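Local atomic coordinates of translation initiation factor eIF-2B (Pyrococcus horikoshii, PDB entry 1VB5), a protein that probably catalyses the exchange of GDP for GTP on initiation factor 2, in the initiation of archaeal translation. Residues Val112-Ser117 against Ser179-Gly184; Val138-Ser143 against Phe163-Asp168. One frame throughout, in Å; residues are numbered along the deposited sequence.

Contact 1: Val112-Ser117 against Ser179-Gly184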
ATOM      1  N   VAL B 112      -0.056 -20.365  -4.022  1.00 23.31           N
ATOM      2  CA  VAL B 112      -0.793 -19.318  -3.339  1.00 17.56           C
ATOM      3  C   VAL B 112      -0.367 -18.111  -4.165  1.00 19.26           C
ATOM      4  O   VAL B 112       0.771 -17.654  -4.075  1.00 20.51           O
ATOM      5  CB  VAL B 112      -0.364 -19.136  -1.879  1.00 19.32           C
ATOM      6  CG1 VAL B 112      -1.033 -17.883  -1.304  1.00 19.99           C
ATOM      7  CG2 VAL B 112      -0.778 -20.365  -1.061  1.00 17.52           C
ATOM      8  N   ILE B 113      -1.214 -17.713  -5.051  1.00 15.51           N
ATOM      9  CA  ILE B 113      -0.951 -16.604  -5.963  1.00 16.12           C
ATOM     10  C   ILE B 113      -1.343 -15.246  -5.386  1.00 19.60           C
ATOM     11  O   ILE B 113      -2.469 -15.060  -4.935  1.00 22.37           O
ATOM     12  CB  ILE B 113      -1.724 -16.796  -7.287  1.00 16.92           C
ATOM     13  CG1 ILE B 113      -1.443 -18.187  -7.861  1.00 14.95           C
ATOM     14  CG2 ILE B 113      -1.332 -15.715  -8.288  1.00 14.03           C
ATOM     15  CD1 ILE B 113      -2.379 -18.575  -9.007  1.00 17.67           C
ATOM     16  N   ILE B 114      -0.414 -14.298  -5.395  1.00 16.41           N
ATOM     17  CA  ILE B 114      -0.718 -12.967  -4.895  1.00 15.48           C
ATOM     18  C   ILE B 114      -0.716 -12.035  -6.092  1.00 17.40           C
ATOM     19  O   ILE B 114       0.111 -12.175  -7.000  1.00 17.03           O
ATOM     20  CB  ILE B 114       0.316 -12.483  -3.843  1.00 17.98           C
ATOM     21  CG1 ILE B 114      -0.136 -11.145  -3.255  1.00 21.32           C
ATOM     22  CG2 ILE B 114       1.688 -12.334  -4.476  1.00 19.45           C
ATOM     23  CD1 ILE B 114       0.598 -10.748  -1.979  1.00 22.86           C
ATOM     24  N   THR B 115      -1.657 -11.098  -6.107  1.00 15.75           N
ATOM     25  CA  THR B 115      -1.760 -10.158  -7.208  1.00 18.82           C
ATOM     26  C   THR B 115      -2.199  -8.804  -6.668  1.00 21.28           C
ATOM     27  O   THR B 115      -2.518  -8.676  -5.484  1.00 20.80           O
ATOM     28  CB  THR B 115      -2.770 -10.666  -8.286  1.00 22.57           C
ATOM     29  OG1 THR B 115      -2.689  -9.834  -9.453  1.00 18.97           O
ATOM     30  CG2 THR B 115      -4.196 -10.652  -7.745  1.00 13.94           C
ATOM     31  N   HIS B 116      -2.220  -7.801  -7.540  1.00 17.91           N
ATOM     32  CA  HIS B 116      -2.582  -6.440  -7.155  1.00 16.92           C
ATOM     33  C   HIS B 116      -3.437  -5.829  -8.261  1.00 20.74           C
ATOM     34  O   HIS B 116      -3.233  -6.119  -9.438  1.00 23.87           O
ATOM     35  CB  HIS B 116      -1.293  -5.625  -6.934  1.00 15.63           C
ATOM     36  CG  HIS B 116      -1.516  -4.169  -6.658  1.00 19.93           C
ATOM     37  ND1 HIS B 116      -2.320  -3.716  -5.634  1.00 19.19           N
ATOM     38  CD2 HIS B 116      -1.023  -3.062  -7.265  1.00 17.74           C
ATOM     39  CE1 HIS B 116      -2.314  -2.395  -5.623  1.00 18.33           C
ATOM     40  NE2 HIS B 116      -1.535  -1.973  -6.601  1.00 19.75           N
ATOM     41  N   SER B 117      -4.406  -5.006  -7.870  1.00 17.16           N
ATOM     42  CA  SER B 117      -5.313  -4.349  -8.805  1.00 16.66           C
ATOM     43  C   SER B 117      -6.134  -5.357  -9.625  1.00 20.35           C
ATOM     44  O   SER B 117      -6.238  -6.527  -9.258  1.00 18.79           O
ATOM     45  CB  SER B 117      -4.521  -3.434  -9.738  1.00 18.98           C
ATOM     46  OG  SER B 117      -5.389  -2.608 -10.491  1.00 16.68           O
ATOM     47  N   SER B 179       3.468 -18.116  -3.057  1.00 20.45           N
ATOM     48  CA  SER B 179       4.489 -18.971  -3.651  1.00 19.80           C
ATOM     49  C   SER B 179       4.831 -18.400  -5.027  1.00 20.07           C
ATOM     50  O   SER B 179       5.825 -18.786  -5.650  1.00 23.54           O
ATOM     51  CB  SER B 179       3.968 -20.398  -3.804  1.00 23.69           C
ATOM     52  OG  SER B 179       2.861 -20.431  -4.687  1.00 26.46           O
ATOM     53  N   ILE B 180       3.991 -17.481  -5.495  1.00 16.47           N
ATOM     54  CA  ILE B 180       4.196 -16.850  -6.790  1.00 16.83           C
ATOM     55  C   ILE B 180       3.307 -15.622  -6.924  1.00 18.67           C
ATOM     56  O   ILE B 180       2.207 -15.577  -6.383  1.00 22.07           O
ATOM     57  CB  ILE B 180       3.897 -17.842  -7.947  1.00 17.46           C
ATOM     58  CG1 ILE B 180       4.184 -17.182  -9.295  1.00 17.38           C
ATOM     59  CG2 ILE B 180       2.450 -18.298  -7.888  1.00 17.33           C
ATOM     60  CD1 ILE B 180       4.143 -18.161 -10.472  1.00 15.34           C
ATOM     61  N   ALA B 181       3.805 -14.621  -7.638  1.00 18.61           N
ATOM     62  CA  ALA B 181       3.071 -13.388  -7.853  1.00 14.48           C
ATOM     63  C   ALA B 181       2.818 -13.221  -9.349  1.00 20.68           C
ATOM     64  O   ALA B 181       3.703 -13.478 -10.171  1.00 15.71           O
ATOM     65  CB  ALA B 181       3.873 -12.201  -7.317  1.00 14.79           C
ATOM     66  N   ILE B 182       1.605 -12.798  -9.692  1.00 16.05           N
ATOM     67  CA  ILE B 182       1.222 -12.585 -11.077  1.00 13.81           C
ATOM     68  C   ILE B 182       0.397 -11.312 -11.173  1.00 15.73           C
ATOM     69  O   ILE B 182      -0.703 -11.239 -10.628  1.00 22.39           O
ATOM     70  CB  ILE B 182       0.371 -13.762 -11.625  1.00 16.18           C
ATOM     71  CG1 ILE B 182       1.170 -15.063 -11.565  1.00 20.49           C
ATOM     72  CG2 ILE B 182      -0.044 -13.481 -13.065  1.00 21.93           C
ATOM     73  CD1 ILE B 182       0.409 -16.284 -12.080  1.00 19.56           C
ATOM     74  N   VAL B 183       0.932 -10.304 -11.854  1.00 17.04           N
ATOM     75  CA  VAL B 183       0.221  -9.049 -12.031  1.00 14.46           C
ATOM     76  C   VAL B 183       0.123  -8.736 -13.519  1.00 19.68           C
ATOM     77  O   VAL B 183       0.823  -9.337 -14.340  1.00 18.41           O
ATOM     78  CB  VAL B 183       0.941  -7.876 -11.318  1.00 19.41           C
ATOM     79  CG1 VAL B 183       1.082  -8.182  -9.822  1.00 21.34           C
ATOM     80  CG2 VAL B 183       2.309  -7.633 -11.944  1.00 14.36           C
ATOM     81  N   GLY B 184      -0.758  -7.807 -13.865  1.00 19.46           N
ATOM     82  CA  GLY B 184      -0.916  -7.426 -15.254  1.00 18.98           C
ATOM     83  C   GLY B 184       0.032  -6.288 -15.574  1.00 20.35           C
ATOM     84  O   GLY B 184       1.026  -6.083 -14.870  1.00 23.03           O
TER
HETATM   85  O   HOH W   1      -2.151  -5.936 -12.030  1.00 17.05           O
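Ile113 and Ile180 lie side by side and point the same way from two neighbouring parallel strands. Ile113 CG1 meets Ile180 CG2 at 3.9 Å. The other branch of Ile113, its methyl CG2, touches Ile182 CG1 at 4.2 Å, and these two side chains cross obliquely. On the opposite face Ile114 meets Ala181. Ile114 CG2 sits between the backbone N and the carbonyl carbon, 3.6 Å from Ala181 CB, while CG1 is anti to the N (chi1 -174°). The end of Ile114 leads away from Ala181, and its side chain also packs on Ile139 of the next strand. In the main chain, Ile114 N bonds to Ile180 O and Ile114 O accepts Ile182 N, each at 3.1 Å. Ser179 N also donates to Val112 O at 2.9 Å. A hydroxyl adds a bond at each end. Val112 N donates to Ser179 OG at 3.0 Å, and that oxygen is also bonded to Asp111. Thr115 OG1 donates to Ile182 O at 2.7 Å, in the plane of the carbonyl. His116 N, the next main-chain donor in a regular parallel pair, lies 4.9 Å from Ile182 O. Farther on, a water links His116 O to Gly184 N. The chemistry implies a seam with apolar side chains on both faces, in which, from Thr115 on, a hydroxyl and then a water stand in for direct main-chain bonds as the strands diverge.

Contact 2: Val138-Ser143 against Phe163-Asp168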
ATOM      1  N   VAL B 138      -5.803 -17.556  -3.920  1.00 16.76           N
ATOM      2  CA  VAL B 138      -5.367 -16.252  -4.374  1.00 18.15           C
ATOM      3  C   VAL B 138      -5.431 -15.189  -3.279  1.00 24.38           C
ATOM      4  O   VAL B 138      -6.374 -15.138  -2.496  1.00 21.75           O
ATOM      5  CB  VAL B 138      -6.221 -15.769  -5.563  1.00 16.37           C
ATOM      6  CG1 VAL B 138      -5.726 -14.412  -6.047  1.00 15.40           C
ATOM      7  CG2 VAL B 138      -6.167 -16.792  -6.688  1.00 16.53           C
ATOM      8  N   ILE B 139      -4.400 -14.355  -3.228  1.00 21.36           N
ATOM      9  CA  ILE B 139      -4.347 -13.255  -2.280  1.00 18.12           C
ATOM     10  C   ILE B 139      -4.355 -12.038  -3.184  1.00 19.80           C
ATOM     11  O   ILE B 139      -3.533 -11.934  -4.096  1.00 23.31           O
ATOM     12  CB  ILE B 139      -3.050 -13.276  -1.431  1.00 17.58           C
ATOM     13  CG1 ILE B 139      -2.980 -14.576  -0.624  1.00 20.88           C
ATOM     14  CG2 ILE B 139      -3.026 -12.076  -0.496  1.00 12.21           C
ATOM     15  CD1 ILE B 139      -1.649 -14.815   0.070  1.00 23.50           C
ATOM     16  N   LEU B 140      -5.296 -11.131  -2.956  1.00 22.51           N
ATOM     17  CA  LEU B 140      -5.391  -9.937  -3.782  1.00 15.38           C
ATOM     18  C   LEU B 140      -5.668  -8.701  -2.941  1.00 16.97           C
ATOM     19  O   LEU B 140      -6.222  -8.793  -1.851  1.00 16.42           O
ATOM     20  CB  LEU B 140      -6.496 -10.127  -4.816  1.00 17.82           C
ATOM     21  CG  LEU B 140      -7.885 -10.362  -4.228  1.00 17.65           C
ATOM     22  CD1 LEU B 140      -8.688  -9.074  -4.309  1.00 15.21           C
ATOM     23  CD2 LEU B 140      -8.578 -11.474  -4.992  1.00 17.54           C
ATOM     24  N   THR B 141      -5.285  -7.541  -3.461  1.00 18.13           N
ATOM     25  CA  THR B 141      -5.475  -6.286  -2.752  1.00 18.63           C
ATOM     26  C   THR B 141      -6.763  -5.611  -3.186  1.00 20.70           C
ATOM     27  O   THR B 141      -7.207  -5.787  -4.318  1.00 19.19           O
ATOM     28  CB  THR B 141      -4.321  -5.304  -3.031  1.00 14.60           C
ATOM     29  OG1 THR B 141      -4.346  -4.925  -4.415  1.00 22.22           O
ATOM     30  CG2 THR B 141      -2.993  -5.942  -2.717  1.00 13.12           C
ATOM     31  N   GLU B 142      -7.356  -4.833  -2.282  1.00 21.19           N
ATOM     32  CA  GLU B 142      -8.584  -4.114  -2.591  1.00 22.91           C
ATOM     33  C   GLU B 142      -8.271  -3.043  -3.639  1.00 22.66           C
ATOM     34  O   GLU B 142      -9.135  -2.685  -4.446  1.00 20.72           O
ATOM     35  CB  GLU B 142      -9.158  -3.479  -1.323  1.00 19.95           C
ATOM     36  CG  GLU B 142      -8.253  -2.463  -0.661  1.00 32.86           C
ATOM     37  CD  GLU B 142      -8.741  -2.065   0.732  1.00 37.14           C
ATOM     38  OE1 GLU B 142      -8.100  -1.196   1.367  1.00 35.34           O
ATOM     39  OE2 GLU B 142      -9.762  -2.621   1.189  1.00 32.51           O
ATOM     40  N   SER B 143      -7.035  -2.538  -3.604  1.00 19.33           N
ATOM     41  CA  SER B 143      -6.525  -1.536  -4.548  1.00 22.92           C
ATOM     42  C   SER B 143      -7.104  -0.127  -4.448  1.00 27.49           C
ATOM     43  O   SER B 143      -7.970   0.256  -5.243  1.00 26.09           O
ATOM     44  CB  SER B 143      -6.703  -2.027  -5.991  1.00 20.60           C
ATOM     45  OG  SER B 143      -6.186  -3.336  -6.152  1.00 28.61           O
ATOM     46  N   PHE B 163     -10.092 -17.286  -2.437  1.00 25.40           N
ATOM     47  CA  PHE B 163      -9.312 -16.054  -2.378  1.00 25.36           C
ATOM     48  C   PHE B 163      -9.392 -15.378  -1.024  1.00 25.28           C
ATOM     49  O   PHE B 163     -10.297 -15.641  -0.234  1.00 23.78           O
ATOM     50  CB  PHE B 163      -9.778 -15.074  -3.464  1.00 20.39           C
ATOM     51  CG  PHE B 163     -11.158 -14.520  -3.236  1.00 27.23           C
ATOM     52  CD1 PHE B 163     -11.355 -13.433  -2.386  1.00 24.96           C
ATOM     53  CD2 PHE B 163     -12.263 -15.099  -3.849  1.00 25.09           C
ATOM     54  CE1 PHE B 163     -12.635 -12.932  -2.151  1.00 30.00           C
ATOM     55  CE2 PHE B 163     -13.546 -14.606  -3.622  1.00 26.88           C
ATOM     56  CZ  PHE B 163     -13.734 -13.520  -2.770  1.00 26.13           C
ATOM     57  N   GLU B 164      -8.436 -14.488  -0.789  1.00 25.90           N
ATOM     58  CA  GLU B 164      -8.337 -13.724   0.444  1.00 24.98           C
ATOM     59  C   GLU B 164      -8.034 -12.294   0.005  1.00 24.23           C
ATOM     60  O   GLU B 164      -7.198 -12.085  -0.871  1.00 26.50           O
ATOM     61  CB  GLU B 164      -7.180 -14.275   1.281  1.00 30.01           C
ATOM     62  CG  GLU B 164      -7.223 -13.941   2.752  1.00 44.00           C
ATOM     63  CD  GLU B 164      -6.050 -14.547   3.512  1.00 47.94           C
ATOM     64  OE1 GLU B 164      -6.096 -14.561   4.762  1.00 50.01           O
ATOM     65  OE2 GLU B 164      -5.083 -15.005   2.862  1.00 37.74           O
ATOM     66  N   VAL B 165      -8.720 -11.314   0.584  1.00 23.12           N
ATOM     67  CA  VAL B 165      -8.489  -9.917   0.226  1.00 20.40           C
ATOM     68  C   VAL B 165      -7.709  -9.185   1.321  1.00 22.82           C
ATOM     69  O   VAL B 165      -7.941  -9.404   2.506  1.00 23.88           O
ATOM     70  CB  VAL B 165      -9.808  -9.146   0.019  1.00 16.27           C
ATOM     71  CG1 VAL B 165      -9.507  -7.767  -0.564  1.00 16.69           C
ATOM     72  CG2 VAL B 165     -10.739  -9.925  -0.882  1.00 12.68           C
ATOM     73  N   ILE B 166      -6.788  -8.314   0.919  1.00 18.65           N
ATOM     74  CA  ILE B 166      -5.995  -7.545   1.874  1.00 19.01           C
ATOM     75  C   ILE B 166      -5.956  -6.088   1.424  1.00 18.88           C
ATOM     76  O   ILE B 166      -6.424  -5.758   0.328  1.00 14.16           O
ATOM     77  CB  ILE B 166      -4.527  -8.073   1.973  1.00 15.99           C
ATOM     78  CG1 ILE B 166      -3.793  -7.868   0.641  1.00 18.33           C
ATOM     79  CG2 ILE B 166      -4.522  -9.547   2.344  1.00 12.31           C
ATOM     80  CD1 ILE B 166      -2.320  -8.316   0.659  1.00 10.13           C
ATOM     81  N   THR B 167      -5.432  -5.212   2.279  1.00 16.93           N
ATOM     82  CA  THR B 167      -5.303  -3.798   1.925  1.00 18.07           C
ATOM     83  C   THR B 167      -3.962  -3.696   1.211  1.00 14.58           C
ATOM     84  O   THR B 167      -3.124  -4.586   1.355  1.00 14.50           O
ATOM     85  CB  THR B 167      -5.262  -2.904   3.171  1.00 17.78           C
ATOM     86  OG1 THR B 167      -4.140  -3.272   3.974  1.00 15.53           O
ATOM     87  CG2 THR B 167      -6.543  -3.065   3.991  1.00 22.57           C
ATOM     88  N   ASP B 168      -3.742  -2.624   0.456  1.00 14.47           N
ATOM     89  CA  ASP B 168      -2.480  -2.474  -0.268  1.00 17.83           C
ATOM     90  C   ASP B 168      -1.254  -2.495   0.661  1.00 20.09           C
ATOM     91  O   ASP B 168      -0.231  -3.107   0.344  1.00 21.71           O
ATOM     92  CB  ASP B 168      -2.473  -1.170  -1.086  1.00 20.84           C
ATOM     93  CG  ASP B 168      -3.685  -1.040  -2.024  1.00 29.03           C
ATOM     94  OD1 ASP B 168      -4.376  -2.052  -2.274  1.00 37.49           O
ATOM     95  OD2 ASP B 168      -3.939   0.081  -2.527  1.00 22.86           O
TER
HETATM   96  O   HOH W   2      -5.915  -0.526   0.608  1.00 23.70           O
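Asp168 and Thr141 cross at about a right angle, with Asp168 OD1 3.3 Å from Thr141 CB. The same OD1 accepts a weak hydrogen bond from Ser143 N at 3.0 Å, while OD2 takes Ser144 N. One carboxylate thus serves two successive amides just past the strand. Thr141 OG1 is bonded to Ser143 OG and to His116 ND1. Before this turn the main chains pair regularly. Glu164 N bonds to Val138 O at 2.8 Å, and Leu140 N to Glu164 O at 3.0 Å. Leu140 O accepts Ile166 N, and Ile166 O accepts Glu142 N, both at 2.9 Å. The extended Glu142 side chain runs beside Thr167, with OE1 3.6 Å from the CG2 methyl. Its OE2 forms a salt bridge with Arg241 of the second subunit. An alanine in place of Glu142 would probably leave that arginine without its carboxylate mate and open a gap beside the Thr167 methyl. On the face that carries Val138, Phe163 and Val165, Leu140 sets CD1 against Val165 and CD2 against Phe163 CB. Strand 136-141, helix 148-158 and strand 163-166 form a beta-alpha-beta crossover, as expected of a Rossmann-like sheet.

Both contacts belong to one mixed sheet and are largely buried. Strands 111-115 and 136-141 lie next to each other, so the four strands run in the order 163-166, 136-141, 111-115, 180-183. Main-chain bonding such as Ile113 O to Ile139 N joins the two contacts, and Val112 packs on Ile139. Contact 1 is in the interior of the sheet, and no other chain of the assembly touches its segments. Across its seam the polar partners are backbone, two hydroxyls and a water. Contact 2 includes strand 163-166, outermost within this chain, and borders the second subunit, where Val165 makes backbone hydrogen bonds. Glu142 and Glu164 form salt bridges to arginines there, whereas Asp168 bonds within its own chain.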